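PDB 2I15: uncharacterized protein MG296 homolog, which is of unknown function, an all-alpha member of the Mg296 family whose copies associate through their helices in the crystal. Local coordinates for the interface of chains A and B. Sequence-based numbering; all coordinates share one arbitrary frame. Chains: chain A/B, Hypothetical protein MG296 homolog.

The four contacts are neighbouring patches of one helical interface between chains A and B. Contacts 1, 2 and 4 meet on A:Ala109; their C-alpha centres lie about 7 Å (contacts 1 and 2), 6 Å (2 and 4) and 8 Å (1 and 4) apart. Contact 3 is about 8 Å from contact 4, sharing A:Phe106, B:Val18 and B:Phe22, and about 13 Å from contact 1 and 14 Å from contact 2. Helix 92-113 of chain A enters all four, facing helices 9-23 and 27-42 of chain B. This would be compatible with exchange of N-terminal helices, which these contacts alone do not show.

Contact 1: the interface of chains A and B. Residues chain A 105, 109; chain B 33-34, 37-38, 41, 54.
The thiol of B:Cys37, beside whose CB A:Leu105 packs, makes a weak hydrogen bond from SG to the backbone oxygen of B:Asn33, 3.1 Å from SG to O. With SG turned back along its own helix (chi1 -64°), the CB of B:Cys37 is left to meet the partner, and CD1 of A:Leu105 lies 3.2 Å from it. A:Leu105 is the main knob of the patch, with 104 Å² of its surface hidden. It points into a socket of helix 27-42 made by B:Phe34, B:Cys37, B:Leu38 and B:Glu41, a spacing like that of knobs-into-holes packing. Its two methyls divide the work. CD1 of A:Leu105 also reaches the ring of B:Phe34, 3.8 Å from CE1 of that phenylalanine, the two side chains crossing at about a right angle. CD2 of A:Leu105 turns to the other end of the socket, 3.9 Å from CB of B:Glu41 and 3.9 Å from the carboxylate oxygen OD2 of B:Asp54, which comes from a loop. The chain of B:Glu41 bends at chi2 (107°), bringing its carboxylate alongside the same methyl. One turn further along helix 92-113, A:Ala109 lets the backbones approach: its CB sits 3.6 Å from CA of B:Phe34. The patch probably helps set the spacing of helix 92-113 of chain A against helix 27-42 of chain B and hold the copies together in this assembly.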
ATOM      1  N   LEU A 105      -4.728  -6.213   8.109  1.00 23.13           N
ATOM      2  CA  LEU A 105      -4.817  -6.281   9.563  1.00 23.63           C
ATOM      3  C   LEU A 105      -5.301  -7.675   9.981  1.00 24.08           C
ATOM      4  O   LEU A 105      -4.865  -8.225  10.994  1.00 21.23           O
ATOM      5  CB  LEU A 105      -5.787  -5.207  10.065  1.00 33.04           C
ATOM      6  CG  LEU A 105      -5.833  -4.717  11.519  1.00 33.95           C
ATOM      7  CD1 LEU A 105      -5.873  -5.881  12.475  1.00 38.34           C
ATOM      8  CD2 LEU A 105      -4.655  -3.845  11.792  1.00 32.92           C
ATOM      9  N   ALA A 109      -3.139 -10.741  12.355  1.00 39.00           N
ATOM     10  CA  ALA A 109      -3.777 -11.406  13.491  1.00 38.77           C
ATOM     11  C   ALA A 109      -3.652 -12.916  13.303  1.00 39.27           C
ATOM     12  O   ALA A 109      -3.278 -13.654  14.222  1.00 41.77           O
ATOM     13  CB  ALA A 109      -5.233 -11.024  13.568  1.00 16.78           C
TER
ATOM     14  N   ASN B  33      -6.814 -11.248  19.190  1.00 26.28           N
ATOM     15  CA  ASN B  33      -5.643 -10.780  18.436  1.00 25.35           C
ATOM     16  C   ASN B  33      -6.005  -9.782  17.350  1.00 25.46           C
ATOM     17  O   ASN B  33      -5.268  -8.828  17.117  1.00 26.69           O
ATOM     18  CB  ASN B  33      -4.901 -11.941  17.772  1.00 20.07           C
ATOM     19  CG  ASN B  33      -4.124 -12.776  18.753  1.00 18.60           C
ATOM     20  OD1 ASN B  33      -3.857 -12.356  19.873  1.00 24.58           O
ATOM     21  ND2 ASN B  33      -3.743 -13.959  18.334  1.00 18.41           N
ATOM     22  N   PHE B  34      -7.105 -10.027  16.647  1.00 22.72           N
ATOM     23  CA  PHE B  34      -7.536  -9.098  15.612  1.00 22.89           C
ATOM     24  C   PHE B  34      -7.921  -7.784  16.276  1.00 22.70           C
ATOM     25  O   PHE B  34      -7.580  -6.712  15.782  1.00 20.57           O
ATOM     26  CB  PHE B  34      -8.761  -9.604  14.868  1.00 25.49           C
ATOM     27  CG  PHE B  34      -9.323  -8.601  13.902  1.00 25.55           C
ATOM     28  CD1 PHE B  34      -8.705  -8.371  12.672  1.00 25.46           C
ATOM     29  CD2 PHE B  34     -10.456  -7.870  14.226  1.00 24.47           C
ATOM     30  CE1 PHE B  34      -9.218  -7.424  11.774  1.00 23.34           C
ATOM     31  CE2 PHE B  34     -10.972  -6.919  13.326  1.00 25.64           C
ATOM     32  CZ  PHE B  34     -10.342  -6.704  12.103  1.00 24.21           C
ATOM     33  N   CYS B  37      -4.766  -5.806  17.387  1.00 24.45           N
ATOM     34  CA  CYS B  37      -4.083  -5.208  16.247  1.00 25.24           C
ATOM     35  C   CYS B  37      -4.873  -3.975  15.788  1.00 27.04           C
ATOM     36  O   CYS B  37      -4.300  -2.949  15.421  1.00 29.00           O
ATOM     37  CB  CYS B  37      -4.001  -6.204  15.092  1.00 26.79           C
ATOM     38  SG  CYS B  37      -3.014  -7.676  15.399  1.00 33.30           S
ATOM     39  N   LEU B  38      -6.197  -4.089  15.828  1.00 30.63           N
ATOM     40  CA  LEU B  38      -7.079  -3.015  15.416  1.00 29.44           C
ATOM     41  C   LEU B  38      -6.939  -1.763  16.271  1.00 30.45           C
ATOM     42  O   LEU B  38      -6.781  -0.663  15.736  1.00 29.19           O
ATOM     43  CB  LEU B  38      -8.534  -3.481  15.448  1.00 20.21           C
ATOM     44  CG  LEU B  38      -9.373  -3.250  14.191  1.00 20.12           C
ATOM     45  CD1 LEU B  38     -10.798  -2.917  14.613  1.00 18.52           C
ATOM     46  CD2 LEU B  38      -8.814  -2.123  13.322  1.00 17.02           C
ATOM     47  N   GLU B  41      -3.719  -0.077  15.772  1.00 29.77           N
ATOM     48  CA  GLU B  41      -3.641   0.595  14.485  1.00 29.96           C
ATOM     49  C   GLU B  41      -4.373   1.927  14.529  1.00 31.63           C
ATOM     50  O   GLU B  41      -3.816   2.981  14.226  1.00 33.24           O
ATOM     51  CB  GLU B  41      -4.294  -0.267  13.424  1.00 28.77           C
ATOM     52  CG  GLU B  41      -4.507   0.466  12.122  1.00 35.98           C
ATOM     53  CD  GLU B  41      -3.559   0.004  11.058  1.00 39.12           C
ATOM     54  OE1 GLU B  41      -2.358  -0.192  11.369  1.00 41.96           O
ATOM     55  OE2 GLU B  41      -4.022  -0.161   9.911  1.00 41.71           O
ATOM     56  N   ASP B  54       0.150  -0.478   7.666  1.00 33.56           N
ATOM     57  CA  ASP B  54      -0.655  -1.652   7.459  1.00 31.22           C
ATOM     58  C   ASP B  54      -1.729  -1.236   6.476  1.00 28.83           C
ATOM     59  O   ASP B  54      -2.121  -2.001   5.589  1.00 29.53           O
ATOM     60  CB  ASP B  54      -1.246  -2.082   8.785  1.00 35.93           C
ATOM     61  CG  ASP B  54      -0.570  -3.311   9.342  1.00 37.19           C
ATOM     62  OD1 ASP B  54       0.471  -3.727   8.770  1.00 33.81           O
ATOM     63  OD2 ASP B  54      -1.077  -3.869  10.354  1.00 38.28           O
TER

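Contact 2: the interface of chains A and B. Residues chain A 109, 112-113; chain B 29-30, 33, 37.
B:Asn33 and A:Thr113 bury 52 and 48 Å² here and are joined by a hydrogen bond from the amide nitrogen ND2 to the hydroxyl OG1, 2.9 Å long. The bond is nearly straight, 168° at the hydrogen, and the hydroxyl lies close to the plane of the asparagine amide. The same OG1 also donates to the backbone oxygen of A:Ala109, 2.6 Å from OG1 to O, approaching from above that carbonyl's plane. Two bonds therefore fix the hydroxyl: it accepts from chain B while giving its own hydrogen to the preceding turn of helix 92-113. The torsion of A:Thr113 (chi1 -47°) sets OG1 beside its backbone N, where it can reach back to that turn, and sends CG2 towards helix 27-42. There CG2 lies 3.9 Å from CA of B:Phe30 and 4.0 Å from CG2 of B:Thr29, a methyl-to-methyl contact. A:Ile112, third in buried surface, lays its CG2 branch over one face of the B:Asn33 amide, 3.7 Å from CG. The asparagine is thus held by its N-H in the plane and packed by a methyl above it. One turn back along helix 92-113, CB of A:Ala109 touches the ring of B:Phe30, 3.6 Å from CE1. The site adds a directional polar link to the helix packing near the end of helix 92-113, probably helping to fix its register against the partner.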
ATOM      1  N   ALA A 109      -3.139 -10.741  12.355  1.00 39.00           N
ATOM      2  CA  ALA A 109      -3.777 -11.406  13.491  1.00 38.77           C
ATOM      3  C   ALA A 109      -3.652 -12.916  13.303  1.00 39.27           C
ATOM      4  O   ALA A 109      -3.278 -13.654  14.222  1.00 41.77           O
ATOM      5  CB  ALA A 109      -5.233 -11.024  13.568  1.00 16.78           C
ATOM      6  N   ILE A 112      -0.351 -13.804  14.257  1.00 33.24           N
ATOM      7  CA  ILE A 112      -0.168 -13.720  15.704  1.00 32.98           C
ATOM      8  C   ILE A 112      -0.786 -14.977  16.306  1.00 33.01           C
ATOM      9  O   ILE A 112      -0.195 -15.657  17.155  1.00 32.45           O
ATOM     10  CB  ILE A 112      -0.896 -12.497  16.311  1.00 36.96           C
ATOM     11  CG1 ILE A 112      -0.503 -11.220  15.577  1.00 36.86           C
ATOM     12  CG2 ILE A 112      -0.534 -12.355  17.784  1.00 35.52           C
ATOM     13  CD1 ILE A 112       0.930 -10.844  15.756  1.00 37.76           C
ATOM     14  N   THR A 113      -1.981 -15.286  15.822  1.00 27.63           N
ATOM     15  CA  THR A 113      -2.739 -16.425  16.293  1.00 28.30           C
ATOM     16  C   THR A 113      -2.093 -17.786  16.041  1.00 29.95           C
ATOM     17  O   THR A 113      -2.175 -18.671  16.889  1.00 28.72           O
ATOM     18  CB  THR A 113      -4.163 -16.389  15.699  1.00 25.01           C
ATOM     19  OG1 THR A 113      -4.683 -15.065  15.859  1.00 25.18           O
ATOM     20  CG2 THR A 113      -5.084 -17.354  16.430  1.00 20.39           C
TER
ATOM     21  N   THR B  29      -9.277 -16.756  20.339  1.00 31.32           N
ATOM     22  CA  THR B  29      -7.901 -16.289  20.365  1.00 29.58           C
ATOM     23  C   THR B  29      -7.706 -15.343  19.196  1.00 28.87           C
ATOM     24  O   THR B  29      -7.131 -14.256  19.349  1.00 26.97           O
ATOM     25  CB  THR B  29      -6.910 -17.449  20.226  1.00 37.05           C
ATOM     26  OG1 THR B  29      -7.185 -18.426  21.239  1.00 38.57           O
ATOM     27  CG2 THR B  29      -5.480 -16.946  20.385  1.00 33.48           C
ATOM     28  N   PHE B  30      -8.184 -15.758  18.024  1.00 26.51           N
ATOM     29  CA  PHE B  30      -8.062 -14.928  16.835  1.00 25.95           C
ATOM     30  C   PHE B  30      -8.681 -13.561  17.075  1.00 27.58           C
ATOM     31  O   PHE B  30      -8.041 -12.538  16.901  1.00 28.86           O
ATOM     32  CB  PHE B  30      -8.779 -15.556  15.633  1.00 23.31           C
ATOM     33  CG  PHE B  30      -8.797 -14.666  14.415  1.00 19.07           C
ATOM     34  CD1 PHE B  30      -7.632 -14.439  13.689  1.00 17.27           C
ATOM     35  CD2 PHE B  30      -9.958 -14.002  14.041  1.00 19.36           C
ATOM     36  CE1 PHE B  30      -7.617 -13.559  12.601  1.00 17.67           C
ATOM     37  CE2 PHE B  30      -9.962 -13.117  12.959  1.00 18.52           C
ATOM     38  CZ  PHE B  30      -8.785 -12.896  12.239  1.00 18.94           C
ATOM     39  N   ASN B  33      -6.814 -11.248  19.190  1.00 26.28           N
ATOM     40  CA  ASN B  33      -5.643 -10.780  18.436  1.00 25.35           C
ATOM     41  C   ASN B  33      -6.005  -9.782  17.350  1.00 25.46           C
ATOM     42  O   ASN B  33      -5.268  -8.828  17.117  1.00 26.69           O
ATOM     43  CB  ASN B  33      -4.901 -11.941  17.772  1.00 20.07           C
ATOM     44  CG  ASN B  33      -4.124 -12.776  18.753  1.00 18.60           C
ATOM     45  OD1 ASN B  33      -3.857 -12.356  19.873  1.00 24.58           O
ATOM     46  ND2 ASN B  33      -3.743 -13.959  18.334  1.00 18.41           N
ATOM     47  N   CYS B  37      -4.766  -5.806  17.387  1.00 24.45           N
ATOM     48  CA  CYS B  37      -4.083  -5.208  16.247  1.00 25.24           C
ATOM     49  C   CYS B  37      -4.873  -3.975  15.788  1.00 27.04           C
ATOM     50  O   CYS B  37      -4.300  -2.949  15.421  1.00 29.00           O
ATOM     51  CB  CYS B  37      -4.001  -6.204  15.092  1.00 26.79           C
ATOM     52  SG  CYS B  37      -3.014  -7.676  15.399  1.00 33.30           S
TER

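Contact 3: the interface of chains A and B. Residues chain A 68, 99, 103, 106; chain B 15, 18-19, 22.
A:Phe68 of helix 57-75 pushes its side chain against helix 9-23 of chain B, meeting B:Lys15 at its root, B:Gln19 along one edge and B:Val18 over a face. CB of A:Phe68 lies 4.1 Å from CG of B:Lys15. The ring atom CD1 of A:Phe68 runs alongside B:Gln19, 3.9 Å from CB, and CE1 then comes to 3.7 Å from the CA of the same glutamine. CG, CD2 and CE2 lie under the CG2 methyl of B:Val18, with CE2 of A:Phe68 3.5 Å from it. The tip, CZ, ends under the same CG2, which sits over the ring face 3.5 Å from its centroid, a CH-pi contact displaced towards the rim. B:Val18 carries this methyl between its backbone N and carbonyl carbon (CG1 at chi1 -42°), which turns it onto the A:Phe68 ring. Within chain A, A:Leu103 CD2 beside CE2 and A:Phe106 CE2 beside CZ lie at the ring's edge, in its plane. A:Phe99 closes the other end of the groove: its CZ rests 3.5 Å from CA of B:Lys15, the side chains crossing at about a right angle. CD of B:Lys15 packs 3.5 Å from the backbone O of A:Phe68. Towards contact 4, CZ of A:Phe106 reaches CD1 of B:Phe22 at 3.8 Å. In this assembly the patch seats helix 9-23 of chain B in a mostly aromatic groove of chain A and probably helps hold the copies together.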
ATOM      1  N   PHE A  68     -15.942 -12.071   2.961  1.00 29.38           N
ATOM      2  CA  PHE A  68     -14.819 -12.498   2.106  1.00 30.47           C
ATOM      3  C   PHE A  68     -15.359 -12.698   0.710  1.00 30.69           C
ATOM      4  O   PHE A  68     -14.765 -12.264  -0.278  1.00 30.27           O
ATOM      5  CB  PHE A  68     -14.232 -13.835   2.565  1.00 44.22           C
ATOM      6  CG  PHE A  68     -13.142 -13.718   3.588  1.00 46.36           C
ATOM      7  CD1 PHE A  68     -12.867 -14.786   4.439  1.00 49.22           C
ATOM      8  CD2 PHE A  68     -12.393 -12.552   3.709  1.00 47.08           C
ATOM      9  CE1 PHE A  68     -11.864 -14.688   5.399  1.00 52.18           C
ATOM     10  CE2 PHE A  68     -11.392 -12.446   4.664  1.00 50.96           C
ATOM     11  CZ  PHE A  68     -11.128 -13.516   5.514  1.00 52.95           C
ATOM     12  N   PHE A  99      -7.778  -7.326  -2.756  1.00 14.73           N
ATOM     13  CA  PHE A  99      -8.312  -8.274  -1.781  1.00 15.12           C
ATOM     14  C   PHE A  99      -7.367  -8.309  -0.574  1.00 15.70           C
ATOM     15  O   PHE A  99      -7.808  -8.328   0.584  1.00 15.91           O
ATOM     16  CB  PHE A  99      -8.375  -9.672  -2.377  1.00 26.16           C
ATOM     17  CG  PHE A  99      -9.052 -10.685  -1.489  1.00 28.45           C
ATOM     18  CD1 PHE A  99     -10.440 -10.775  -1.452  1.00 27.76           C
ATOM     19  CD2 PHE A  99      -8.301 -11.570  -0.707  1.00 28.12           C
ATOM     20  CE1 PHE A  99     -11.077 -11.732  -0.661  1.00 27.98           C
ATOM     21  CE2 PHE A  99      -8.934 -12.533   0.091  1.00 27.63           C
ATOM     22  CZ  PHE A  99     -10.323 -12.610   0.113  1.00 26.28           C
ATOM     23  N   LEU A 103      -7.371  -6.950   3.672  1.00 18.71           N
ATOM     24  CA  LEU A 103      -7.262  -7.948   4.730  1.00 19.76           C
ATOM     25  C   LEU A 103      -5.972  -7.880   5.553  1.00 20.29           C
ATOM     26  O   LEU A 103      -5.750  -8.680   6.465  1.00 18.92           O
ATOM     27  CB  LEU A 103      -7.431  -9.347   4.109  1.00 21.35           C
ATOM     28  CG  LEU A 103      -8.781  -9.533   3.397  1.00 21.36           C
ATOM     29  CD1 LEU A 103      -8.842 -10.854   2.718  1.00 16.98           C
ATOM     30  CD2 LEU A 103      -9.914  -9.402   4.430  1.00 20.40           C
ATOM     31  N   PHE A 106      -6.198  -8.237   9.172  1.00 22.01           N
ATOM     32  CA  PHE A 106      -6.772  -9.568   9.372  1.00 19.48           C
ATOM     33  C   PHE A 106      -5.651 -10.603   9.278  1.00 19.13           C
ATOM     34  O   PHE A 106      -5.545 -11.504  10.107  1.00 18.79           O
ATOM     35  CB  PHE A 106      -7.791  -9.839   8.267  1.00 22.15           C
ATOM     36  CG  PHE A 106      -8.594 -11.097   8.457  1.00 23.95           C
ATOM     37  CD1 PHE A 106      -9.790 -11.079   9.162  1.00 22.49           C
ATOM     38  CD2 PHE A 106      -8.161 -12.297   7.911  1.00 24.76           C
ATOM     39  CE1 PHE A 106     -10.543 -12.236   9.314  1.00 24.05           C
ATOM     40  CE2 PHE A 106      -8.910 -13.464   8.061  1.00 25.53           C
ATOM     41  CZ  PHE A 106     -10.099 -13.425   8.763  1.00 25.23           C
TER
ATOM     42  N   LYS B  15      -8.712 -16.134  -1.588  1.00 39.62           N
ATOM     43  CA  LYS B  15      -9.865 -16.019  -0.695  1.00 41.44           C
ATOM     44  C   LYS B  15     -10.015 -17.346   0.016  1.00 42.25           C
ATOM     45  O   LYS B  15     -10.293 -17.415   1.222  1.00 41.64           O
ATOM     46  CB  LYS B  15     -11.150 -15.732  -1.484  1.00 49.31           C
ATOM     47  CG  LYS B  15     -12.388 -15.664  -0.612  1.00 50.96           C
ATOM     48  CD  LYS B  15     -13.618 -15.355  -1.422  1.00 54.58           C
ATOM     49  CE  LYS B  15     -13.951 -16.466  -2.411  1.00 56.73           C
ATOM     50  NZ  LYS B  15     -15.061 -17.342  -1.924  1.00 57.80           N
ATOM     51  N   VAL B  18      -7.251 -17.371   2.876  1.00 32.85           N
ATOM     52  CA  VAL B  18      -7.504 -16.589   4.089  1.00 34.00           C
ATOM     53  C   VAL B  18      -8.707 -17.120   4.850  1.00 34.21           C
ATOM     54  O   VAL B  18      -8.742 -17.070   6.084  1.00 32.95           O
ATOM     55  CB  VAL B  18      -7.717 -15.068   3.797  1.00 45.26           C
ATOM     56  CG1 VAL B  18      -6.711 -14.590   2.766  1.00 46.17           C
ATOM     57  CG2 VAL B  18      -9.123 -14.804   3.332  1.00 47.55           C
ATOM     58  N   GLN B  19      -9.688 -17.630   4.106  1.00 34.11           N
ATOM     59  CA  GLN B  19     -10.897 -18.196   4.707  1.00 34.84           C
ATOM     60  C   GLN B  19     -10.552 -19.495   5.433  1.00 33.51           C
ATOM     61  O   GLN B  19     -10.838 -19.664   6.624  1.00 29.85           O
ATOM     62  CB  GLN B  19     -11.945 -18.499   3.638  1.00 45.43           C
ATOM     63  CG  GLN B  19     -13.189 -19.099   4.210  1.00 48.39           C
ATOM     64  CD  GLN B  19     -14.303 -19.166   3.201  1.00 50.85           C
ATOM     65  OE1 GLN B  19     -14.389 -18.329   2.295  1.00 52.07           O
ATOM     66  NE2 GLN B  19     -15.181 -20.155   3.355  1.00 52.41           N
ATOM     67  N   PHE B  22      -8.619 -18.999   8.439  1.00 30.24           N
ATOM     68  CA  PHE B  22      -9.382 -18.411   9.527  1.00 30.08           C
ATOM     69  C   PHE B  22     -10.189 -19.514  10.209  1.00 31.30           C
ATOM     70  O   PHE B  22     -10.439 -19.474  11.418  1.00 30.11           O
ATOM     71  CB  PHE B  22     -10.354 -17.358   9.005  1.00 28.81           C
ATOM     72  CG  PHE B  22     -11.467 -17.044   9.971  1.00 27.47           C
ATOM     73  CD1 PHE B  22     -11.238 -16.248  11.085  1.00 26.95           C
ATOM     74  CD2 PHE B  22     -12.732 -17.598   9.796  1.00 26.97           C
ATOM     75  CE1 PHE B  22     -12.250 -16.010  12.009  1.00 26.79           C
ATOM     76  CE2 PHE B  22     -13.744 -17.367  10.713  1.00 25.81           C
ATOM     77  CZ  PHE B  22     -13.503 -16.570  11.823  1.00 27.78           C
TER

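Contact 4: the interface of chains A and B. Residues chain A 53, 64, 106, 109-110; chain B 18, 22, 30, 34.
An aromatic cluster joins the two N-terminal helices of chain B, 9-23 and 27-42, which splay at a wide angle, to chain A, with A:Tyr53 stacked on B:Phe34 and A:Phe106 set against B:Phe30. The A:Tyr53 and B:Phe34 rings lie 4.1 Å apart between centroids, their planes 27° from parallel, and CD2 of the phenylalanine stands over the centre of the tyrosine ring. A:Tyr53 comes from a loop; its ring also meets B:Phe30, CE2 to CE2 at 3.4 Å, with CD2 of that phenylalanine in the plane at the tyrosine's edge. B:Phe30 buries 64 Å², the largest share of this patch. It turns its tip onto a face of A:Phe106, CZ lying 3.5 Å from CE1 of that ring, in an edge-to-face pair with planes 61° apart. The B:Phe30 ring extends between these partners because its chi1 of 174° turns it away from its own backbone N. Its own chain covers both faces, CB of B:Phe34 on one and CD1 of B:Phe22 on the other. On the far rim, CE1 of B:Phe30 is 3.6 Å from the CD2 methyl of A:Leu110. A:Leu64 closes the cluster, its CG over the face of B:Phe22, 3.5 Å from the ring centroid. The cluster forms a largely aromatic core shared by the two chains of this assembly, where these two helices meet helices 57-75 and 92-113 of chain A.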
ATOM      1  N   TYR A  53     -16.010  -7.832  16.290  1.00 43.60           N
ATOM      2  CA  TYR A  53     -15.387  -8.941  16.985  1.00 39.03           C
ATOM      3  C   TYR A  53     -15.704  -8.537  18.417  1.00 37.62           C
ATOM      4  O   TYR A  53     -14.893  -8.702  19.323  1.00 37.22           O
ATOM      5  CB  TYR A  53     -13.876  -8.959  16.722  1.00 36.53           C
ATOM      6  CG  TYR A  53     -13.511  -9.349  15.315  1.00 35.44           C
ATOM      7  CD1 TYR A  53     -13.962  -8.616  14.227  1.00 36.98           C
ATOM      8  CD2 TYR A  53     -12.722 -10.465  15.071  1.00 33.21           C
ATOM      9  CE1 TYR A  53     -13.635  -8.991  12.937  1.00 35.80           C
ATOM     10  CE2 TYR A  53     -12.390 -10.845  13.785  1.00 31.60           C
ATOM     11  CZ  TYR A  53     -12.854 -10.112  12.728  1.00 33.18           C
ATOM     12  OH  TYR A  53     -12.571 -10.528  11.451  1.00 35.65           O
ATOM     13  N   LEU A  64     -17.580 -13.290   8.634  1.00 28.00           N
ATOM     14  CA  LEU A  64     -16.224 -13.444   8.141  1.00 29.03           C
ATOM     15  C   LEU A  64     -16.280 -14.049   6.731  1.00 29.62           C
ATOM     16  O   LEU A  64     -15.909 -13.403   5.748  1.00 29.58           O
ATOM     17  CB  LEU A  64     -15.475 -14.382   9.080  1.00 44.57           C
ATOM     18  CG  LEU A  64     -14.110 -13.959   9.578  1.00 46.13           C
ATOM     19  CD1 LEU A  64     -13.102 -14.128   8.455  1.00 47.87           C
ATOM     20  CD2 LEU A  64     -14.190 -12.519  10.072  1.00 46.09           C
ATOM     21  N   PHE A 106      -6.198  -8.237   9.172  1.00 22.01           N
ATOM     22  CA  PHE A 106      -6.772  -9.568   9.372  1.00 19.48           C
ATOM     23  C   PHE A 106      -5.651 -10.603   9.278  1.00 19.13           C
ATOM     24  O   PHE A 106      -5.545 -11.504  10.107  1.00 18.79           O
ATOM     25  CB  PHE A 106      -7.791  -9.839   8.267  1.00 22.15           C
ATOM     26  CG  PHE A 106      -8.594 -11.097   8.457  1.00 23.95           C
ATOM     27  CD1 PHE A 106      -9.790 -11.079   9.162  1.00 22.49           C
ATOM     28  CD2 PHE A 106      -8.161 -12.297   7.911  1.00 24.76           C
ATOM     29  CE1 PHE A 106     -10.543 -12.236   9.314  1.00 24.05           C
ATOM     30  CE2 PHE A 106      -8.910 -13.464   8.061  1.00 25.53           C
ATOM     31  CZ  PHE A 106     -10.099 -13.425   8.763  1.00 25.23           C
ATOM     32  N   ALA A 109      -3.139 -10.741  12.355  1.00 39.00           N
ATOM     33  CA  ALA A 109      -3.777 -11.406  13.491  1.00 38.77           C
ATOM     34  C   ALA A 109      -3.652 -12.916  13.303  1.00 39.27           C
ATOM     35  O   ALA A 109      -3.278 -13.654  14.222  1.00 41.77           O
ATOM     36  CB  ALA A 109      -5.233 -11.024  13.568  1.00 16.78           C
ATOM     37  N   LEU A 110      -3.987 -13.367  12.101  1.00 28.53           N
ATOM     38  CA  LEU A 110      -3.898 -14.779  11.754  1.00 28.33           C
ATOM     39  C   LEU A 110      -2.518 -15.277  12.184  1.00 29.13           C
ATOM     40  O   LEU A 110      -2.382 -16.300  12.861  1.00 27.97           O
ATOM     41  CB  LEU A 110      -4.052 -14.949  10.239  1.00 18.03           C
ATOM     42  CG  LEU A 110      -5.427 -14.776   9.600  1.00 16.77           C
ATOM     43  CD1 LEU A 110      -5.300 -14.894   8.098  1.00 16.62           C
ATOM     44  CD2 LEU A 110      -6.383 -15.836  10.138  1.00 16.71           C
TER
ATOM     45  N   VAL B  18      -7.251 -17.371   2.876  1.00 32.85           N
ATOM     46  CA  VAL B  18      -7.504 -16.589   4.089  1.00 34.00           C
ATOM     47  C   VAL B  18      -8.707 -17.120   4.850  1.00 34.21           C
ATOM     48  O   VAL B  18      -8.742 -17.070   6.084  1.00 32.95           O
ATOM     49  CB  VAL B  18      -7.717 -15.068   3.797  1.00 45.26           C
ATOM     50  CG1 VAL B  18      -6.711 -14.590   2.766  1.00 46.17           C
ATOM     51  CG2 VAL B  18      -9.123 -14.804   3.332  1.00 47.55           C
ATOM     52  N   PHE B  22      -8.619 -18.999   8.439  1.00 30.24           N
ATOM     53  CA  PHE B  22      -9.382 -18.411   9.527  1.00 30.08           C
ATOM     54  C   PHE B  22     -10.189 -19.514  10.209  1.00 31.30           C
ATOM     55  O   PHE B  22     -10.439 -19.474  11.418  1.00 30.11           O
ATOM     56  CB  PHE B  22     -10.354 -17.358   9.005  1.00 28.81           C
ATOM     57  CG  PHE B  22     -11.467 -17.044   9.971  1.00 27.47           C
ATOM     58  CD1 PHE B  22     -11.238 -16.248  11.085  1.00 26.95           C
ATOM     59  CD2 PHE B  22     -12.732 -17.598   9.796  1.00 26.97           C
ATOM     60  CE1 PHE B  22     -12.250 -16.010  12.009  1.00 26.79           C
ATOM     61  CE2 PHE B  22     -13.744 -17.367  10.713  1.00 25.81           C
ATOM     62  CZ  PHE B  22     -13.503 -16.570  11.823  1.00 27.78           C
ATOM     63  N   PHE B  30      -8.184 -15.758  18.024  1.00 26.51           N
ATOM     64  CA  PHE B  30      -8.062 -14.928  16.835  1.00 25.95           C
ATOM     65  C   PHE B  30      -8.681 -13.561  17.075  1.00 27.58           C
ATOM     66  O   PHE B  30      -8.041 -12.538  16.901  1.00 28.86           O
ATOM     67  CB  PHE B  30      -8.779 -15.556  15.633  1.00 23.31           C
ATOM     68  CG  PHE B  30      -8.797 -14.666  14.415  1.00 19.07           C
ATOM     69  CD1 PHE B  30      -7.632 -14.439  13.689  1.00 17.27           C
ATOM     70  CD2 PHE B  30      -9.958 -14.002  14.041  1.00 19.36           C
ATOM     71  CE1 PHE B  30      -7.617 -13.559  12.601  1.00 17.67           C
ATOM     72  CE2 PHE B  30      -9.962 -13.117  12.959  1.00 18.52           C
ATOM     73  CZ  PHE B  30      -8.785 -12.896  12.239  1.00 18.94           C
ATOM     74  N   PHE B  34      -7.105 -10.027  16.647  1.00 22.72           N
ATOM     75  CA  PHE B  34      -7.536  -9.098  15.612  1.00 22.89           C
ATOM     76  C   PHE B  34      -7.921  -7.784  16.276  1.00 22.70           C
ATOM     77  O   PHE B  34      -7.580  -6.712  15.782  1.00 20.57           O
ATOM     78  CB  PHE B  34      -8.761  -9.604  14.868  1.00 25.49           C
ATOM     79  CG  PHE B  34      -9.323  -8.601  13.902  1.00 25.55           C
ATOM     80  CD1 PHE B  34      -8.705  -8.371  12.672  1.00 25.46           C
ATOM     81  CD2 PHE B  34     -10.456  -7.870  14.226  1.00 24.47           C
ATOM     82  CE1 PHE B  34      -9.218  -7.424  11.774  1.00 23.34           C
ATOM     83  CE2 PHE B  34     -10.972  -6.919  13.326  1.00 25.64           C
ATOM     84  CZ  PHE B  34     -10.342  -6.704  12.103  1.00 24.21           C
TER